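Side-chain contacts in Cas13d (uncultured Ruminococcus sp, PDB 6IV9), which binds a CRISPR RNA and probably uses its two HEPN domains in maturing that guide and cleaving target RNA: residues R601-I605 and L606-E610; L242-F245 and N246-L249; I190-A193 and L194-L198; Y206-F209 and M210-S214. The protein carries 2 engineered substitutions. All coordinates share one frame; numbering follows the deposited sequence.

Interaction 1: residues R601-I605 and L606-E610; sequences RISEI and LKLKE
I602 and L606 illustrate how the last turn of a helix closes: their side chains run alongside each other, with I602 CG2 4.1 Å from L606 CD1. On the backbone, L606 N donates to I602 O at 3.1 Å, still in the helical pattern. Both side chains also pack on helix 581-591, I602 through L581 and R585, L606 through F584. S603 O accepts from L608 N at 2.9 Å, with the donor in the carbonyl plane. S603 OG stands 3.8 Å from L608 CB; the leucine side chain lies against the serine, its CG near S603 CA. E604 O receives a longer bond, 3.3 Å from K607 N, with the donor well above the carbonyl plane. The E604 side chain is turned to R601, in a salt bridge of 2.8 Å between R601 NH1 and E604 OE2; the guanidinium nitrogen approaches from above the carboxylate plane. I605 CG1, beside the backbone N with chi1 at -68°, lies over one face of the R601 guanidinium, while I605 CG2 reaches to 4.0 Å from L606 CD2. The positive phi of K607, the 6→1 bond from L608 N to S603 O and the 5→2 bond from K607 N to E604 O together make a Schellman motif, the classic C-cap that ends helix 599-606 and leads into a type I turn from K607 to E610.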
loop_
_atom_site.group_PDB
_atom_site.type_symbol
_atom_site.label_atom_id
_atom_site.label_comp_id
_atom_site.label_asym_id
_atom_site.label_seq_id
_atom_site.Cartn_x
_atom_site.Cartn_y
_atom_site.Cartn_z
ATOM N N ARG A 601 -22.962 -0.827 32.022
ATOM C CA ARG A 601 -21.875 -1.379 32.865
ATOM C C ARG A 601 -20.516 -0.827 32.416
ATOM O O ARG A 601 -19.694 -0.559 33.253
ATOM C CB ARG A 601 -21.899 -2.904 32.824
ATOM C CG ARG A 601 -20.868 -3.542 33.736
ATOM C CD ARG A 601 -20.851 -2.970 35.133
ATOM N NE ARG A 601 -19.938 -3.728 35.954
ATOM C CZ ARG A 601 -19.241 -3.240 36.956
ATOM N NH1 ARG A 601 -19.579 -2.090 37.497
ATOM N NH2 ARG A 601 -18.214 -3.906 37.438
ATOM N N ILE A 602 -20.294 -0.719 31.112
ATOM C CA ILE A 602 -19.005 -0.184 30.598
ATOM C C ILE A 602 -18.883 1.264 31.050
ATOM O O ILE A 602 -17.837 1.642 31.528
ATOM C CB ILE A 602 -18.936 -0.294 29.067
ATOM C CG1 ILE A 602 -18.837 -1.747 28.616
ATOM C CG2 ILE A 602 -17.797 0.542 28.524
ATOM C CD1 ILE A 602 -19.106 -1.945 27.163
ATOM N N SER A 603 -19.972 2.021 30.950
ATOM C CA SER A 603 -19.936 3.445 31.352
ATOM C C SER A 603 -19.580 3.531 32.825
ATOM O O SER A 603 -18.851 4.426 33.182
ATOM C CB SER A 603 -21.253 4.106 31.113
ATOM O OG SER A 603 -21.287 4.654 29.826
ATOM N N GLU A 604 -20.148 2.626 33.614
ATOM C CA GLU A 604 -19.941 2.552 35.079
ATOM C C GLU A 604 -18.485 2.226 35.416
ATOM O O GLU A 604 -17.895 2.941 36.187
ATOM C CB GLU A 604 -20.842 1.440 35.605
ATOM C CG GLU A 604 -20.871 1.322 37.110
ATOM C CD GLU A 604 -21.982 0.422 37.623
ATOM O OE1 GLU A 604 -22.829 0.915 38.352
ATOM O OE2 GLU A 604 -22.000 -0.757 37.287
ATOM N N ILE A 605 -17.922 1.205 34.788
ATOM C CA ILE A 605 -16.514 0.803 35.057
ATOM C C ILE A 605 -15.546 1.938 34.715
ATOM O O ILE A 605 -14.616 2.144 35.466
ATOM C CB ILE A 605 -16.189 -0.435 34.213
ATOM C CG1 ILE A 605 -16.971 -1.659 34.672
ATOM C CG2 ILE A 605 -14.704 -0.704 34.192
ATOM C CD1 ILE A 605 -16.735 -2.846 33.808
ATOM N N LEU A 606 -15.751 2.628 33.601
ATOM C CA LEU A 606 -14.803 3.687 33.177
ATOM C C LEU A 606 -15.261 5.082 33.613
ATOM O O LEU A 606 -14.592 6.015 33.233
ATOM C CB LEU A 606 -14.647 3.619 31.659
ATOM C CG LEU A 606 -14.242 2.260 31.099
ATOM C CD1 LEU A 606 -14.213 2.286 29.587
ATOM C CD2 LEU A 606 -12.898 1.850 31.646
ATOM N N LYS A 607 -16.399 5.184 34.304
ATOM C CA LYS A 607 -16.944 6.485 34.773
ATOM C C LYS A 607 -17.137 7.438 33.598
ATOM O O LYS A 607 -16.871 8.597 33.738
ATOM C CB LYS A 607 -15.978 7.090 35.784
ATOM C CG LYS A 607 -15.781 6.236 37.016
ATOM C CD LYS A 607 -15.087 6.974 38.099
ATOM C CE LYS A 607 -14.296 6.066 39.008
ATOM N NZ LYS A 607 -15.153 5.017 39.595
ATOM N N LEU A 608 -17.649 6.941 32.491
ATOM C CA LEU A 608 -17.752 7.769 31.272
ATOM C C LEU A 608 -18.660 8.985 31.466
ATOM O O LEU A 608 -18.356 10.020 30.893
ATOM C CB LEU A 608 -18.247 6.883 30.130
ATOM C CG LEU A 608 -17.274 5.800 29.680
ATOM C CD1 LEU A 608 -17.729 5.180 28.379
ATOM C CD2 LEU A 608 -15.876 6.360 29.563
ATOM N N LYS A 609 -19.738 8.843 32.222
ATOM C CA LYS A 609 -20.713 9.954 32.328
ATOM C C LYS A 609 -20.523 10.735 33.622
ATOM O O LYS A 609 -21.348 11.605 33.901
ATOM C CB LYS A 609 -22.122 9.381 32.196
ATOM C CG LYS A 609 -22.545 9.177 30.751
ATOM C CD LYS A 609 -23.562 8.107 30.541
ATOM C CE LYS A 609 -24.186 8.186 29.168
ATOM N NZ LYS A 609 -25.195 7.124 28.963
ATOM N N GLU A 610 -19.462 10.417 34.351
ATOM C CA GLU A 610 -19.185 11.027 35.669
ATOM C C GLU A 610 -18.185 12.160 35.488
ATOM O O GLU A 610 -17.252 12.005 34.719
ATOM C CB GLU A 610 -18.691 9.956 36.634
ATOM C CG GLU A 610 -18.914 10.297 38.084
ATOM C CD GLU A 610 -18.302 9.344 39.094
ATOM O OE1 GLU A 610 -17.632 9.834 40.015
ATOM O OE2 GLU A 610 -18.515 8.127 38.971
#

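Interaction 2: residues L242-F245 and N246-L249; sequences LSKF and NDLL
F245 and L249, one turn apart on helix 232-251, supply the apolar part of the contact. The leucine comes over one face of the phenylalanine ring, with L249 CD1 3.6 Å from F245 CE2. F245 CG is anti to the backbone N (chi1 176°), which swings the ring out beside its carbonyl carbon and beneath the leucine. The same ring meets F222 edge-to-face and packs on V277 and L281 of helix 267-291, so the ring is buried between the helices. L248 and K244 pack on L198 and F209. The backbone bonds are those of a regular alpha-helix: N246 N donates to L242 O at 3.0 Å and D247 N to S243 O at 3.1 Å, and L248 and L249 repeat the pattern onto K244 and F245. One water bridges the two segments, donating to S243 O at 2.9 Å and to D247 OD1 at 2.8 Å. It thereby ties a backbone carbonyl to a carboxylate of the following turn. The charged pair K244 and D247 meets mainly through the aliphatic part of the lysine, whose CD lies 4.0 Å from D247 OD2. K244 NZ stays 5.8 Å from that oxygen, and D247 OD1 has a long, weak ion pair with K250. The chemistry thus implies that aromatic and aliphatic packing fixes F245 and L249, whereas the carboxylate, with a water on OD1 and lysines at longer range, is probably only lightly steadied.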
loop_
_atom_site.group_PDB
_atom_site.type_symbol
_atom_site.label_atom_id
_atom_site.label_comp_id
_atom_site.label_asym_id
_atom_site.label_seq_id
_atom_site.Cartn_x
_atom_site.Cartn_y
_atom_site.Cartn_z
ATOM N N LEU A 242 -29.448 4.241 1.965
ATOM C CA LEU A 242 -29.657 5.329 2.951
ATOM C C LEU A 242 -29.809 4.708 4.338
ATOM O O LEU A 242 -29.235 5.197 5.279
ATOM C CB LEU A 242 -30.929 6.074 2.553
ATOM C CG LEU A 242 -31.236 7.341 3.335
ATOM C CD1 LEU A 242 -30.029 8.242 3.402
ATOM C CD2 LEU A 242 -32.400 8.077 2.714
ATOM N N SER A 243 -30.569 3.630 4.416
ATOM C CA SER A 243 -30.808 2.959 5.708
ATOM C C SER A 243 -29.488 2.414 6.265
ATOM O O SER A 243 -29.243 2.559 7.447
ATOM C CB SER A 243 -31.872 1.924 5.524
ATOM O OG SER A 243 -31.847 0.987 6.569
ATOM N N LYS A 244 -28.662 1.821 5.404
ATOM C CA LYS A 244 -27.329 1.311 5.810
ATOM C C LYS A 244 -26.439 2.487 6.226
ATOM O O LYS A 244 -25.673 2.331 7.137
ATOM C CB LYS A 244 -26.728 0.450 4.701
ATOM C CG LYS A 244 -27.340 -0.932 4.580
ATOM C CD LYS A 244 -26.862 -1.841 5.665
ATOM C CE LYS A 244 -27.205 -3.297 5.460
ATOM N NZ LYS A 244 -25.999 -4.159 5.489
ATOM N N PHE A 245 -26.560 3.617 5.544
ATOM C CA PHE A 245 -25.741 4.818 5.841
ATOM C C PHE A 245 -26.045 5.296 7.262
ATOM O O PHE A 245 -25.147 5.568 8.014
ATOM C CB PHE A 245 -26.077 5.897 4.812
ATOM C CG PHE A 245 -25.420 7.242 4.983
ATOM C CD1 PHE A 245 -24.092 7.436 4.666
ATOM C CD2 PHE A 245 -26.154 8.338 5.388
ATOM C CE1 PHE A 245 -23.505 8.679 4.794
ATOM C CE2 PHE A 245 -25.567 9.580 5.520
ATOM C CZ PHE A 245 -24.245 9.749 5.213
ATOM N N ASN A 246 -27.324 5.364 7.608
ATOM C CA ASN A 246 -27.720 5.757 8.981
ATOM C C ASN A 246 -27.208 4.713 9.971
ATOM O O ASN A 246 -26.794 5.092 11.023
ATOM C CB ASN A 246 -29.215 6.016 9.096
ATOM C CG ASN A 246 -29.619 7.290 8.404
ATOM O OD1 ASN A 246 -28.979 8.302 8.576
ATOM N ND2 ASN A 246 -30.658 7.234 7.609
ATOM N N ASP A 247 -27.230 3.440 9.601
ATOM C CA ASP A 247 -26.731 2.372 10.499
ATOM C C ASP A 247 -25.252 2.629 10.791
ATOM O O ASP A 247 -24.862 2.544 11.928
ATOM C CB ASP A 247 -26.892 1.002 9.844
ATOM C CG ASP A 247 -28.308 0.463 9.831
ATOM O OD1 ASP A 247 -29.101 0.915 10.639
ATOM O OD2 ASP A 247 -28.596 -0.407 9.007
ATOM N N LEU A 248 -24.477 2.962 9.767
ATOM C CA LEU A 248 -23.036 3.247 9.947
ATOM C C LEU A 248 -22.842 4.478 10.833
ATOM O O LEU A 248 -21.978 4.466 11.657
ATOM C CB LEU A 248 -22.407 3.463 8.572
ATOM C CG LEU A 248 -20.900 3.672 8.576
ATOM C CD1 LEU A 248 -20.196 2.519 9.252
ATOM C CD2 LEU A 248 -20.384 3.831 7.168
ATOM N N LEU A 249 -23.652 5.509 10.649
ATOM C CA LEU A 249 -23.519 6.726 11.486
ATOM C C LEU A 249 -23.806 6.390 12.956
ATOM O O LEU A 249 -23.154 6.945 13.807
ATOM C CB LEU A 249 -24.469 7.808 10.970
ATOM C CG LEU A 249 -24.149 8.359 9.586
ATOM C CD1 LEU A 249 -25.285 9.194 9.049
ATOM C CD2 LEU A 249 -22.858 9.142 9.582
HETATM O O HOH W 1 -31.107 2.622 9.626
#

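Interaction 3: residues I190-A193 and L194-L198; sequences IVYA and LNNML
V191 O is gripped twice by a single residue, N195: the backbone N donates to it at 3.1 Å and the side-chain ND2 at 3.0 Å. The two donors reach the oxygen from opposite faces of its carbonyl plane, ND2 lying 43° out of that plane. With chi1 at -82°, N195 CG sits beside its own backbone N, and this folds the amide back along the helix toward V191, whose CG1 is 3.7 Å from N195 ND2. The same ND2 also makes a weak hydrogen bond to D207 OD1 in the loop beyond the helix. All of this belongs to the buried C-terminal turns of helix 168-197, where successive pairs four residues apart line up on different sides. On one side, I190 and L194 point the same way, with I190 CG2 3.8 Å from L194 CD1, and they pack against V284 and L281 of helix 267-291. On another, Y192 and N196 run alongside, ring and amide planes only 8° apart, with N196 CB over one ring face. A water bridges their polar ends, donating to Y192 OH at 2.6 Å and to N196 OD1 at 2.7 Å. Each end has a further backbone partner: Y192 OH is bonded to Y638 O, and N196 ND2 to the carbonyls of K637 and A639. Between the same two residues, N196 N donates to Y192 O at 2.8 Å.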
loop_
_atom_site.group_PDB
_atom_site.type_symbol
_atom_site.label_atom_id
_atom_site.label_comp_id
_atom_site.label_asym_id
_atom_site.label_seq_id
_atom_site.Cartn_x
_atom_site.Cartn_y
_atom_site.Cartn_z
ATOM N N ILE A 190 -11.344 -1.244 1.476
ATOM C CA ILE A 190 -12.144 -0.152 2.102
ATOM C C ILE A 190 -13.627 -0.539 2.148
ATOM O O ILE A 190 -14.246 -0.366 3.158
ATOM C CB ILE A 190 -11.936 1.174 1.352
ATOM C CG1 ILE A 190 -10.489 1.656 1.435
ATOM C CG2 ILE A 190 -12.927 2.203 1.855
ATOM C CD1 ILE A 190 -10.177 2.827 0.553
ATOM N N VAL A 191 -14.152 -1.081 1.065
ATOM C CA VAL A 191 -15.587 -1.464 1.047
ATOM C C VAL A 191 -15.823 -2.530 2.120
ATOM O O VAL A 191 -16.832 -2.481 2.777
ATOM C CB VAL A 191 -15.996 -1.960 -0.347
ATOM C CG1 VAL A 191 -17.364 -2.596 -0.334
ATOM C CG2 VAL A 191 -15.936 -0.845 -1.363
ATOM N N TYR A 192 -14.913 -3.484 2.240
ATOM C CA TYR A 192 -15.080 -4.528 3.273
ATOM C C TYR A 192 -15.043 -3.890 4.659
ATOM O O TYR A 192 -15.860 -4.208 5.474
ATOM C CB TYR A 192 -13.985 -5.583 3.150
ATOM C CG TYR A 192 -13.866 -6.463 4.362
ATOM C CD1 TYR A 192 -14.802 -7.434 4.639
ATOM C CD2 TYR A 192 -12.829 -6.295 5.249
ATOM C CE1 TYR A 192 -14.701 -8.233 5.762
ATOM C CE2 TYR A 192 -12.710 -7.085 6.373
ATOM C CZ TYR A 192 -13.651 -8.054 6.636
ATOM O OH TYR A 192 -13.503 -8.821 7.744
ATOM N N ALA A 193 -14.116 -2.977 4.884
ATOM C CA ALA A 193 -13.994 -2.334 6.205
ATOM C C ALA A 193 -15.282 -1.575 6.541
ATOM O O ALA A 193 -15.749 -1.679 7.651
ATOM C CB ALA A 193 -12.819 -1.410 6.202
ATOM N N LEU A 194 -15.827 -0.844 5.582
ATOM C CA LEU A 194 -17.069 -0.076 5.838
ATOM C C LEU A 194 -18.223 -1.026 6.157
ATOM O O LEU A 194 -18.935 -0.750 7.086
ATOM C CB LEU A 194 -17.343 0.817 4.630
ATOM C CG LEU A 194 -16.362 1.972 4.512
ATOM C CD1 LEU A 194 -16.468 2.645 3.167
ATOM C CD2 LEU A 194 -16.581 2.961 5.632
ATOM N N ASN A 195 -18.363 -2.114 5.413
ATOM C CA ASN A 195 -19.414 -3.118 5.701
ATOM C C ASN A 195 -19.168 -3.768 7.064
ATOM O O ASN A 195 -20.114 -3.978 7.798
ATOM C CB ASN A 195 -19.507 -4.183 4.618
ATOM C CG ASN A 195 -20.336 -3.697 3.456
ATOM O OD1 ASN A 195 -21.543 -3.665 3.547
ATOM N ND2 ASN A 195 -19.695 -3.251 2.401
ATOM N N ASN A 196 -17.917 -4.079 7.357
ATOM C CA ASN A 196 -17.522 -4.752 8.614
ATOM C C ASN A 196 -17.852 -3.869 9.815
ATOM O O ASN A 196 -18.287 -4.372 10.822
ATOM C CB ASN A 196 -16.034 -5.063 8.634
ATOM C CG ASN A 196 -15.668 -5.847 9.867
ATOM O OD1 ASN A 196 -16.290 -6.835 10.168
ATOM N ND2 ASN A 196 -14.681 -5.383 10.590
ATOM N N MET A 197 -17.714 -2.564 9.625
ATOM C CA MET A 197 -17.880 -1.492 10.635
ATOM C C MET A 197 -19.306 -1.527 11.184
ATOM O O MET A 197 -19.509 -1.126 12.315
ATOM C CB MET A 197 -17.658 -0.156 9.930
ATOM C CG MET A 197 -17.335 0.986 10.810
ATOM S SD MET A 197 -15.801 1.769 10.299
ATOM C CE MET A 197 -14.639 0.594 10.980
ATOM N N LEU A 198 -20.243 -2.006 10.380
ATOM C CA LEU A 198 -21.671 -2.080 10.751
ATOM C C LEU A 198 -21.879 -3.027 11.932
ATOM O O LEU A 198 -22.725 -2.738 12.770
ATOM C CB LEU A 198 -22.461 -2.558 9.536
ATOM C CG LEU A 198 -22.542 -1.569 8.382
ATOM C CD1 LEU A 198 -23.446 -2.105 7.305
ATOM C CD2 LEU A 198 -23.055 -0.235 8.859
HETATM O O HOH W 2 -14.973 -9.229 9.860
#

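Interaction 4: residues Y206-F209 and M210-S214; sequences YDDF and MGYLS
A Met-aromatic contact between adjacent residues, M210 and F209, marks the loop that joins helix 168-197 to helix 219-223. M210 SD stands over one face of the F209 ring, 4.3 Å from its centroid and 15° off the normal, displaced toward the rim near CZ. F209 CG is anti to the backbone N (chi1 166°) while the methionine chain bends at chi2 and chi3, and the sulfur is thereby brought above the ring. Around this pair the loop packs against helices 232-251 and 267-291: F209 packs on K244, L248 and L281, and M210 on V284 and on L194 of helix 168-197. The polar links between the segments are feeble. G211 N makes a weak bond to D207 O at 2.9 Å, and M210 N another weak one to D207 OD1, at 3.4 Å. D208 and Y212 lie alongside each other, carboxylate and ring planes 39° apart, with D208 OD1 3.5 Å from Y212 CE2. Y212 CD2 also comes within 3.0 Å of D208 O, a carbonyl oxygen buried here without a hydrogen-bonding partner. Further on, L213 CG lies 3.6 Å from F209 O.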
loop_
_atom_site.group_PDB
_atom_site.type_symbol
_atom_site.label_atom_id
_atom_site.label_comp_id
_atom_site.label_asym_id
_atom_site.label_seq_id
_atom_site.Cartn_x
_atom_site.Cartn_y
_atom_site.Cartn_z
ATOM N N TYR A 206 -24.161 -8.047 0.811
ATOM C CA TYR A 206 -22.845 -7.389 0.966
ATOM C C TYR A 206 -22.858 -5.986 0.366
ATOM O O TYR A 206 -22.535 -5.040 1.051
ATOM C CB TYR A 206 -21.724 -8.251 0.388
ATOM C CG TYR A 206 -20.358 -7.687 0.666
ATOM C CD1 TYR A 206 -19.781 -7.797 1.920
ATOM C CD2 TYR A 206 -19.669 -6.995 -0.311
ATOM C CE1 TYR A 206 -18.545 -7.240 2.192
ATOM C CE2 TYR A 206 -18.425 -6.447 -0.061
ATOM C CZ TYR A 206 -17.866 -6.570 1.191
ATOM O OH TYR A 206 -16.652 -6.025 1.397
ATOM N N ASP A 207 -23.183 -5.900 -0.914
ATOM C CA ASP A 207 -23.053 -4.563 -1.536
ATOM C C ASP A 207 -24.383 -3.853 -1.702
ATOM O O ASP A 207 -24.499 -3.016 -2.572
ATOM C CB ASP A 207 -21.905 -4.411 -2.525
ATOM C CG ASP A 207 -20.828 -3.512 -1.939
ATOM O OD1 ASP A 207 -20.981 -3.074 -0.765
ATOM O OD2 ASP A 207 -19.864 -3.263 -2.647
ATOM N N ASP A 208 -25.327 -4.197 -0.836
ATOM C CA ASP A 208 -26.617 -3.469 -0.767
ATOM C C ASP A 208 -26.286 -2.053 -0.294
ATOM O O ASP A 208 -27.025 -1.122 -0.624
ATOM C CB ASP A 208 -27.598 -4.157 0.181
ATOM C CG ASP A 208 -28.638 -4.960 -0.572
ATOM O OD1 ASP A 208 -28.333 -5.388 -1.697
ATOM O OD2 ASP A 208 -29.738 -5.130 -0.036
ATOM N N PHE A 209 -25.175 -1.923 0.429
ATOM C CA PHE A 209 -24.803 -0.610 0.986
ATOM C C PHE A 209 -23.918 0.124 -0.015
ATOM O O PHE A 209 -24.435 0.983 -0.672
ATOM C CB PHE A 209 -24.194 -0.817 2.369
ATOM C CG PHE A 209 -23.457 0.351 2.956
ATOM C CD1 PHE A 209 -23.811 1.643 2.647
ATOM C CD2 PHE A 209 -22.413 0.150 3.831
ATOM C CE1 PHE A 209 -23.134 2.713 3.194
ATOM C CE2 PHE A 209 -21.730 1.218 4.376
ATOM C CZ PHE A 209 -22.094 2.499 4.057
ATOM N N MET A 210 -22.650 -0.235 -0.146
ATOM C CA MET A 210 -21.759 0.513 -1.071
ATOM C C MET A 210 -22.149 0.354 -2.544
ATOM O O MET A 210 -21.926 1.281 -3.287
ATOM C CB MET A 210 -20.287 0.162 -0.867
ATOM C CG MET A 210 -19.819 0.406 0.535
ATOM S SD MET A 210 -19.454 2.111 0.882
ATOM C CE MET A 210 -18.210 2.455 -0.354
ATOM N N GLY A 211 -22.678 -0.799 -2.934
ATOM C CA GLY A 211 -23.041 -1.081 -4.335
ATOM C C GLY A 211 -24.125 -0.178 -4.895
ATOM O O GLY A 211 -24.128 0.027 -6.096
ATOM N N TYR A 212 -25.058 0.280 -4.064
ATOM C CA TYR A 212 -26.191 1.105 -4.547
ATOM C C TYR A 212 -25.873 2.600 -4.511
ATOM O O TYR A 212 -26.747 3.375 -4.851
ATOM C CB TYR A 212 -27.459 0.822 -3.744
ATOM C CG TYR A 212 -28.097 -0.512 -4.017
ATOM C CD1 TYR A 212 -28.036 -1.093 -5.266
ATOM C CD2 TYR A 212 -28.763 -1.193 -3.019
ATOM C CE1 TYR A 212 -28.617 -2.321 -5.522
ATOM C CE2 TYR A 212 -29.346 -2.423 -3.255
ATOM C CZ TYR A 212 -29.274 -2.989 -4.510
ATOM O OH TYR A 212 -29.861 -4.202 -4.737
ATOM N N LEU A 213 -24.694 2.976 -4.033
ATOM C CA LEU A 213 -24.311 4.406 -4.022
ATOM C C LEU A 213 -23.893 4.813 -5.433
ATOM O O LEU A 213 -23.456 3.967 -6.173
ATOM C CB LEU A 213 -23.148 4.632 -3.058
ATOM C CG LEU A 213 -23.423 4.357 -1.588
ATOM C CD1 LEU A 213 -22.166 4.533 -0.769
ATOM C CD2 LEU A 213 -24.515 5.256 -1.062
ATOM N N SER A 214 -24.078 6.069 -5.764
ATOM C CA SER A 214 -23.566 6.519 -7.063
ATOM C C SER A 214 -23.069 7.943 -6.886
ATOM O O SER A 214 -23.823 8.750 -6.355
ATOM C CB SER A 214 -24.601 6.430 -8.123
ATOM O OG SER A 214 -24.114 7.035 -9.298
#

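Along the chain the order is interaction 3, interaction 4, interaction 2 and, much later, interaction 1. The first three form one cluster, with centres 11 to 12 Å apart, and each touches the other two. Helix 168-197 ends in interaction 3, the loop of interaction 4 follows, and helix 232-251, after helix 219-223, carries interaction 2; M197 and F209 both pack on L248, and helix 267-291 backs all three. The three local contacts thus pack together where two helices and their connecting loop meet helix 267-291. Interaction 1 stands apart, its centre 27 to 36 Å from theirs, at a helix end whose nearest atom is about 8 Å from the bound nucleic acid.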